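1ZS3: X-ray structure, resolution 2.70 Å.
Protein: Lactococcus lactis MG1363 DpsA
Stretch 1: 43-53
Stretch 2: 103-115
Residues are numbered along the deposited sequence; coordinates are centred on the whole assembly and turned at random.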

ATOM      1  N   ILE A  43      17.230  18.441  21.019  1.00 41.38           N
ATOM      2  CA  ILE A  43      17.856  19.641  20.456  1.00 41.32           C
ATOM      3  C   ILE A  43      19.302  19.327  20.103  1.00 41.16           C
ATOM      4  O   ILE A  43      19.821  19.719  19.067  1.00 40.49           O
ATOM      5  CB  ILE A  43      17.776  20.829  21.450  1.00 41.47           C
ATOM      6  CG1 ILE A  43      16.359  20.919  22.045  1.00 42.33           C
ATOM      7  CG2 ILE A  43      18.266  22.108  20.778  1.00 41.65           C
ATOM      8  CD1 ILE A  43      15.626  22.215  21.798  1.00 43.31           C
ATOM      9  N   ARG A  44      19.946  18.582  20.961  1.00 41.19           N
ATOM     10  CA  ARG A  44      21.322  18.189  20.760  1.00 42.26           C
ATOM     11  C   ARG A  44      21.482  17.316  19.540  1.00 42.04           C
ATOM     12  O   ARG A  44      22.487  17.418  18.842  1.00 43.09           O
ATOM     13  CB  ARG A  44      21.831  17.455  22.018  1.00 42.85           C
ATOM     14  CG  ARG A  44      22.496  18.350  23.075  1.00 43.05           C
ATOM     15  CD  ARG A  44      24.005  18.364  22.958  1.00 44.84           C
ATOM     16  NE  ARG A  44      24.567  17.086  23.417  1.00 44.08           N
ATOM     17  CZ  ARG A  44      25.626  16.474  22.882  1.00 42.36           C
ATOM     18  NH1 ARG A  44      26.301  16.977  21.842  1.00 40.45           N
ATOM     19  NH2 ARG A  44      25.996  15.322  23.416  1.00 42.40           N
ATOM     20  N   LEU A  45      20.486  16.463  19.286  1.00 42.06           N
ATOM     21  CA  LEU A  45      20.467  15.509  18.182  1.00 40.93           C
ATOM     22  C   LEU A  45      19.983  16.210  16.976  1.00 40.47           C
ATOM     23  O   LEU A  45      20.406  15.880  15.888  1.00 41.08           O
ATOM     24  CB  LEU A  45      19.530  14.327  18.476  1.00 40.28           C
ATOM     25  CG  LEU A  45      20.085  13.323  19.502  1.00 39.18           C
ATOM     26  CD1 LEU A  45      19.010  12.497  20.123  1.00 38.13           C
ATOM     27  CD2 LEU A  45      21.165  12.418  18.865  1.00 38.32           C
ATOM     28  N   THR A  46      19.065  17.172  17.132  1.00 39.84           N
ATOM     29  CA  THR A  46      18.745  18.102  16.077  1.00 40.04           C
ATOM     30  C   THR A  46      19.962  18.902  15.609  1.00 42.30           C
ATOM     31  O   THR A  46      20.168  19.083  14.399  1.00 43.75           O
ATOM     32  CB  THR A  46      17.688  19.071  16.544  1.00 38.89           C
ATOM     33  OG1 THR A  46      16.464  18.368  16.798  1.00 37.00           O
ATOM     34  CG2 THR A  46      17.323  20.045  15.451  1.00 38.70           C
ATOM     35  N   GLN A  47      20.779  19.403  16.537  1.00 43.82           N
ATOM     36  CA  GLN A  47      22.010  20.100  16.152  1.00 44.04           C
ATOM     37  C   GLN A  47      22.948  19.169  15.383  1.00 43.75           C
ATOM     38  O   GLN A  47      23.412  19.525  14.297  1.00 43.02           O
ATOM     39  CB  GLN A  47      22.727  20.645  17.398  1.00 45.04           C
ATOM     40  CG  GLN A  47      24.205  21.067  17.153  1.00 45.59           C
ATOM     41  CD  GLN A  47      24.858  21.675  18.374  1.00 46.49           C
ATOM     42  OE1 GLN A  47      25.321  20.943  19.256  1.00 47.78           O
ATOM     43  NE2 GLN A  47      24.895  23.005  18.430  1.00 45.29           N
ATOM     44  N   ALA A  48      23.238  18.008  15.946  1.00 43.18           N
ATOM     45  CA  ALA A  48      24.157  17.043  15.320  1.00 43.77           C
ATOM     46  C   ALA A  48      23.625  16.512  13.961  1.00 44.10           C
ATOM     47  O   ALA A  48      24.385  16.226  13.043  1.00 43.28           O
ATOM     48  CB  ALA A  48      24.459  15.887  16.308  1.00 42.97           C
ATOM     49  N   GLY A  49      22.298  16.452  13.852  1.00 44.61           N
ATOM     50  CA  GLY A  49      21.615  15.924  12.686  1.00 44.79           C
ATOM     51  C   GLY A  49      21.766  16.902  11.564  1.00 45.08           C
ATOM     52  O   GLY A  49      21.460  16.577  10.431  1.00 45.30           O
ATOM     53  N   ILE A  50      22.186  18.122  11.914  1.00 45.82           N
ATOM     54  CA  ILE A  50      22.382  19.215  10.979  1.00 46.28           C
ATOM     55  C   ILE A  50      23.840  19.482  10.580  1.00 46.79           C
ATOM     56  O   ILE A  50      24.094  19.806   9.436  1.00 48.33           O
ATOM     57  CB  ILE A  50      21.721  20.501  11.517  1.00 46.40           C
ATOM     58  CG1 ILE A  50      20.220  20.420  11.346  1.00 47.40           C
ATOM     59  CG2 ILE A  50      22.229  21.747  10.800  1.00 46.25           C
ATOM     60  CD1 ILE A  50      19.487  21.573  11.891  1.00 48.06           C
ATOM     61  N   TYR A  51      24.765  19.307  11.504  1.00 46.81           N
ATOM     62  CA  TYR A  51      26.172  19.753  11.265  1.00 46.42           C
ATOM     63  C   TYR A  51      27.143  18.607  11.089  1.00 46.39           C
ATOM     64  O   TYR A  51      28.292  18.837  10.762  1.00 47.36           O
ATOM     65  CB  TYR A  51      26.685  20.662  12.422  1.00 46.20           C
ATOM     66  CG  TYR A  51      26.134  22.089  12.373  1.00 44.85           C
ATOM     67  CD1 TYR A  51      26.573  22.965  11.411  1.00 44.38           C
ATOM     68  CD2 TYR A  51      25.145  22.527  13.265  1.00 44.78           C
ATOM     69  CE1 TYR A  51      26.088  24.251  11.336  1.00 45.05           C
ATOM     70  CE2 TYR A  51      24.641  23.810  13.197  1.00 45.36           C
ATOM     71  CZ  TYR A  51      25.122  24.671  12.222  1.00 45.73           C
ATOM     72  OH  TYR A  51      24.645  25.955  12.124  1.00 48.15           O
ATOM     73  N   ALA A  52      26.723  17.389  11.339  1.00 46.17           N
ATOM     74  CA  ALA A  52      27.566  16.234  11.094  1.00 46.60           C
ATOM     75  C   ALA A  52      27.847  16.132   9.610  1.00 46.97           C
ATOM     76  O   ALA A  52      27.075  16.597   8.793  1.00 47.04           O
ATOM     77  CB  ALA A  52      26.921  14.966  11.630  1.00 46.71           C
ATOM     78  N   LYS A  53      28.996  15.603   9.227  1.00 47.89           N
ATOM     79  CA  LYS A  53      29.400  15.601   7.818  1.00 48.77           C
ATOM     80  C   LYS A  53      28.732  14.449   7.031  1.00 48.30           C
ATOM     81  O   LYS A  53      27.957  14.700   6.083  1.00 48.46           O
ATOM     82  CB  LYS A  53      30.931  15.551   7.741  1.00 49.80           C
ATOM     83  CG  LYS A  53      31.708  16.581   8.621  1.00 52.44           C
ATOM     84  CD  LYS A  53      31.283  18.081   8.483  1.00 53.17           C
ATOM     85  CE  LYS A  53      32.000  18.974   9.532  1.00 54.46           C
ATOM     86  NZ  LYS A  53      31.076  19.650  10.537  1.00 54.78           N
TER
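Stretch 2 (103-115) DPKAKYWTDEDLL

Stretch 1 is helical from I43 to Y51, and A52 is the first residue to leave helical phi/psi. Stretch 2 enters at D103 and is helical from D111 onward. It passes R44 at its start: the CA atoms of R44 and D103 are 8.5 Å apart. It then draws in towards the helix end, where the CA atoms of Y51 and K107 are 5.3 Å apart. Beyond that, the CA of D111 lies 5.8 Å from the CA of A52. The chain then turns back, so that the CA of L114 is 7.0 Å from the CA of A48.

The hydrogen bonds between the stretches lie just past the end of the first helix. The side chain of D111 (chi1 m) starts sideways, but its carboxylate comes nearer and accepts the backbone NH of K53. K53 N to D111 OD2 is 3.1 Å and nearly straight, at 166°. K53 N to D111 OD1 is 3.3 Å and weak, at 135°. The same carboxylate packs on A52, with A52 CA to D111 OD2 at 3.5 Å.

The K53 side chain takes m at chi1 and chi2. These two turns fold it back along its own stretch, and K53 NZ bonds Y51 O at 2.9 Å. The amine also lies 3.5 Å from K107 O, measured from K53 NZ.

Y51 points toward stretch 2 with chi1 m. K107 meets it with chi1 p, and its CB sits over one face of the ring. K107 CB is 3.4 Å from the centroid of the Y51 ring and 16° off its normal, a CH-pi contact. K107 has the largest area covered by the other stretch, and its NZ is hydrogen-bonded elsewhere in the structure.

Q47 is extended, t at both chi1 and chi2, and this carries its amide out to stretch 2. Q47 OE1 lies 3.2 Å from A106 CB and 3.5 Å from D103 O. The backbone here is held by A106 N to D103 O at 3.1 Å and W109 N to A106 O at 2.9 Å.

L114 (m, t) points toward the helix and puts its methyls against two alanines. A48 CB is 4.0 Å from L114 CD2, and A52 CB is 4.3 Å from L114 CD1.

R44 starts sideways, with chi1 and chi2 between wells, but its end reaches W109. R44 NH1 is 4.3 Å from W109 CZ3, an oblique approach. W109 (chi1 m) likewise starts sideways and brings its ring end nearer.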

ATOM      1  N   ASP A 103      26.130  22.947  23.772  1.00 55.66           N
ATOM      2  CA  ASP A 103      27.460  23.468  23.411  1.00 55.95           C
ATOM      3  C   ASP A 103      27.404  24.012  21.995  1.00 56.38           C
ATOM      4  O   ASP A 103      27.305  23.228  21.080  1.00 56.76           O
ATOM      5  CB  ASP A 103      28.527  22.353  23.503  1.00 55.85           C
ATOM      6  CG  ASP A 103      29.966  22.883  23.721  1.00 55.49           C
ATOM      7  OD1 ASP A 103      30.666  22.313  24.611  1.00 51.10           O
ATOM      8  OD2 ASP A 103      30.471  23.829  23.053  1.00 52.80           O
ATOM      9  N   PRO A 104      27.422  25.330  21.789  1.00 57.53           N
ATOM     10  CA  PRO A 104      27.303  25.867  20.419  1.00 58.29           C
ATOM     11  C   PRO A 104      28.551  25.595  19.524  1.00 58.76           C
ATOM     12  O   PRO A 104      28.492  25.697  18.314  1.00 58.04           O
ATOM     13  CB  PRO A 104      27.093  27.387  20.638  1.00 58.29           C
ATOM     14  CG  PRO A 104      26.730  27.506  22.075  1.00 57.86           C
ATOM     15  CD  PRO A 104      27.523  26.412  22.782  1.00 57.61           C
ATOM     16  N   LYS A 105      29.658  25.254  20.167  1.00 59.74           N
ATOM     17  CA  LYS A 105      30.904  24.860  19.467  1.00 60.70           C
ATOM     18  C   LYS A 105      30.862  23.399  19.011  1.00 60.41           C
ATOM     19  O   LYS A 105      31.856  22.899  18.473  1.00 60.64           O
ATOM     20  CB  LYS A 105      32.165  25.097  20.337  1.00 61.32           C
ATOM     21  CG  LYS A 105      32.169  26.557  20.993  1.00 61.72           C
ATOM     22  CD  LYS A 105      33.380  26.814  21.974  1.00 62.63           C
ATOM     23  CE  LYS A 105      33.223  25.886  23.206  1.00 63.33           C
ATOM     24  NZ  LYS A 105      32.119  26.421  24.101  1.00 65.04           N
ATOM     25  N   ALA A 106      29.746  22.681  19.214  1.00 60.14           N
ATOM     26  CA  ALA A 106      29.628  21.303  18.717  1.00 59.19           C
ATOM     27  C   ALA A 106      29.455  21.203  17.196  1.00 58.37           C
ATOM     28  O   ALA A 106      29.842  20.187  16.625  1.00 56.93           O
ATOM     29  CB  ALA A 106      28.474  20.590  19.451  1.00 59.22           C
ATOM     30  N   LYS A 107      28.919  22.227  16.551  1.00 58.04           N
ATOM     31  CA  LYS A 107      28.862  22.273  15.090  1.00 58.47           C
ATOM     32  C   LYS A 107      30.198  22.075  14.397  1.00 59.23           C
ATOM     33  O   LYS A 107      30.282  21.634  13.256  1.00 60.16           O
ATOM     34  CB  LYS A 107      28.166  23.549  14.610  1.00 58.33           C
ATOM     35  CG  LYS A 107      28.809  24.880  14.935  1.00 58.23           C
ATOM     36  CD  LYS A 107      27.846  26.058  14.671  1.00 58.97           C
ATOM     37  CE  LYS A 107      27.147  26.563  15.953  1.00 60.45           C
ATOM     38  NZ  LYS A 107      25.731  27.141  15.816  1.00 60.47           N
ATOM     39  N   TYR A 108      31.298  22.317  15.105  1.00 60.04           N
ATOM     40  CA  TYR A 108      32.658  22.142  14.586  1.00 60.33           C
ATOM     41  C   TYR A 108      33.374  20.941  15.177  1.00 60.34           C
ATOM     42  O   TYR A 108      34.548  20.732  14.893  1.00 60.74           O
ATOM     43  CB  TYR A 108      33.516  23.397  14.871  1.00 60.91           C
ATOM     44  CG  TYR A 108      32.902  24.691  14.433  1.00 61.41           C
ATOM     45  CD1 TYR A 108      32.655  24.936  13.087  1.00 62.23           C
ATOM     46  CD2 TYR A 108      32.559  25.673  15.364  1.00 61.76           C
ATOM     47  CE1 TYR A 108      32.079  26.117  12.669  1.00 63.57           C
ATOM     48  CE2 TYR A 108      31.988  26.857  14.957  1.00 62.52           C
ATOM     49  CZ  TYR A 108      31.745  27.074  13.608  1.00 63.63           C
ATOM     50  OH  TYR A 108      31.168  28.249  13.186  1.00 66.15           O
ATOM     51  N   TRP A 109      32.704  20.190  16.053  1.00 60.14           N
ATOM     52  CA  TRP A 109      33.218  18.908  16.499  1.00 59.69           C
ATOM     53  C   TRP A 109      33.280  17.941  15.339  1.00 58.70           C
ATOM     54  O   TRP A 109      32.617  18.118  14.326  1.00 57.23           O
ATOM     55  CB  TRP A 109      32.319  18.288  17.570  1.00 60.18           C
ATOM     56  CG  TRP A 109      32.339  18.922  18.910  1.00 62.45           C
ATOM     57  CD1 TRP A 109      32.912  20.118  19.254  1.00 63.12           C
ATOM     58  CD2 TRP A 109      31.730  18.415  20.119  1.00 64.68           C
ATOM     59  NE1 TRP A 109      32.688  20.382  20.595  1.00 64.26           N
ATOM     60  CE2 TRP A 109      31.980  19.335  21.134  1.00 64.09           C
ATOM     61  CE3 TRP A 109      31.020  17.244  20.423  1.00 65.51           C
ATOM     62  CZ2 TRP A 109      31.521  19.159  22.462  1.00 63.96           C
ATOM     63  CZ3 TRP A 109      30.564  17.065  21.735  1.00 65.43           C
ATOM     64  CH2 TRP A 109      30.834  18.000  22.718  1.00 64.38           C
ATOM     65  N   THR A 110      34.038  16.873  15.541  1.00 58.49           N
ATOM     66  CA  THR A 110      34.087  15.821  14.577  1.00 57.95           C
ATOM     67  C   THR A 110      32.955  14.801  14.823  1.00 57.04           C
ATOM     68  O   THR A 110      32.383  14.725  15.921  1.00 57.04           O
ATOM     69  CB  THR A 110      35.468  15.209  14.653  1.00 57.98           C
ATOM     70  OG1 THR A 110      35.741  14.561  13.406  1.00 61.29           O
ATOM     71  CG2 THR A 110      35.548  14.075  15.689  1.00 57.61           C
ATOM     72  N   ASP A 111      32.623  14.055  13.771  1.00 56.37           N
ATOM     73  CA  ASP A 111      31.592  13.044  13.814  1.00 54.86           C
ATOM     74  C   ASP A 111      31.859  12.011  14.871  1.00 54.41           C
ATOM     75  O   ASP A 111      30.948  11.628  15.582  1.00 53.73           O
ATOM     76  CB  ASP A 111      31.405  12.393  12.438  1.00 53.89           C
ATOM     77  CG  ASP A 111      30.836  13.350  11.428  1.00 53.38           C
ATOM     78  OD1 ASP A 111      30.664  12.922  10.271  1.00 53.96           O
ATOM     79  OD2 ASP A 111      30.558  14.539  11.702  1.00 51.51           O
ATOM     80  N   GLU A 112      33.101  11.540  14.976  1.00 54.58           N
ATOM     81  CA  GLU A 112      33.467  10.575  16.003  1.00 55.58           C
ATOM     82  C   GLU A 112      33.182  11.145  17.388  1.00 55.47           C
ATOM     83  O   GLU A 112      32.706  10.446  18.291  1.00 56.17           O
ATOM     84  CB  GLU A 112      34.932  10.133  15.871  1.00 56.25           C
ATOM     85  CG  GLU A 112      35.286   9.452  14.520  1.00 58.65           C
ATOM     86  CD  GLU A 112      35.363  10.386  13.256  1.00 60.69           C
ATOM     87  OE1 GLU A 112      34.739  10.042  12.206  1.00 61.39           O
ATOM     88  OE2 GLU A 112      36.028  11.457  13.269  1.00 61.58           O
ATOM     89  N   ASP A 113      33.420  12.449  17.577  1.00 54.68           N
ATOM     90  CA  ASP A 113      33.231  13.063  18.895  1.00 54.08           C
ATOM     91  C   ASP A 113      31.753  13.339  19.195  1.00 53.01           C
ATOM     92  O   ASP A 113      31.349  13.231  20.337  1.00 52.54           O
ATOM     93  CB  ASP A 113      34.042  14.373  19.067  1.00 54.43           C
ATOM     94  CG  ASP A 113      35.598  14.137  19.098  1.00 53.70           C
ATOM     95  OD1 ASP A 113      36.038  13.180  19.776  1.00 52.90           O
ATOM     96  OD2 ASP A 113      36.429  14.847  18.493  1.00 52.17           O
ATOM     97  N   LEU A 114      30.954  13.715  18.202  1.00 52.16           N
ATOM     98  CA  LEU A 114      29.518  13.870  18.453  1.00 51.64           C
ATOM     99  C   LEU A 114      28.935  12.561  18.941  1.00 51.20           C
ATOM    100  O   LEU A 114      28.186  12.534  19.896  1.00 51.72           O
ATOM    101  CB  LEU A 114      28.820  14.310  17.174  1.00 51.31           C
ATOM    102  CG  LEU A 114      29.151  15.753  16.768  1.00 51.95           C
ATOM    103  CD1 LEU A 114      29.020  15.875  15.286  1.00 52.83           C
ATOM    104  CD2 LEU A 114      28.199  16.714  17.464  1.00 51.95           C
ATOM    105  N   LEU A 115      29.301  11.462  18.288  1.00 50.81           N
ATOM    106  CA  LEU A 115      28.736  10.153  18.628  1.00 50.40           C
ATOM    107  C   LEU A 115      29.087   9.790  20.024  1.00 50.55           C
ATOM    108  O   LEU A 115      28.228   9.347  20.786  1.00 50.60           O
ATOM    109  CB  LEU A 115      29.223   9.079  17.674  1.00 50.16           C
ATOM    110  CG  LEU A 115      28.171   8.784  16.597  1.00 50.92           C
ATOM    111  CD1 LEU A 115      27.827   9.996  15.763  1.00 51.50           C
ATOM    112  CD2 LEU A 115      28.628   7.675  15.718  1.00 52.69           C
TER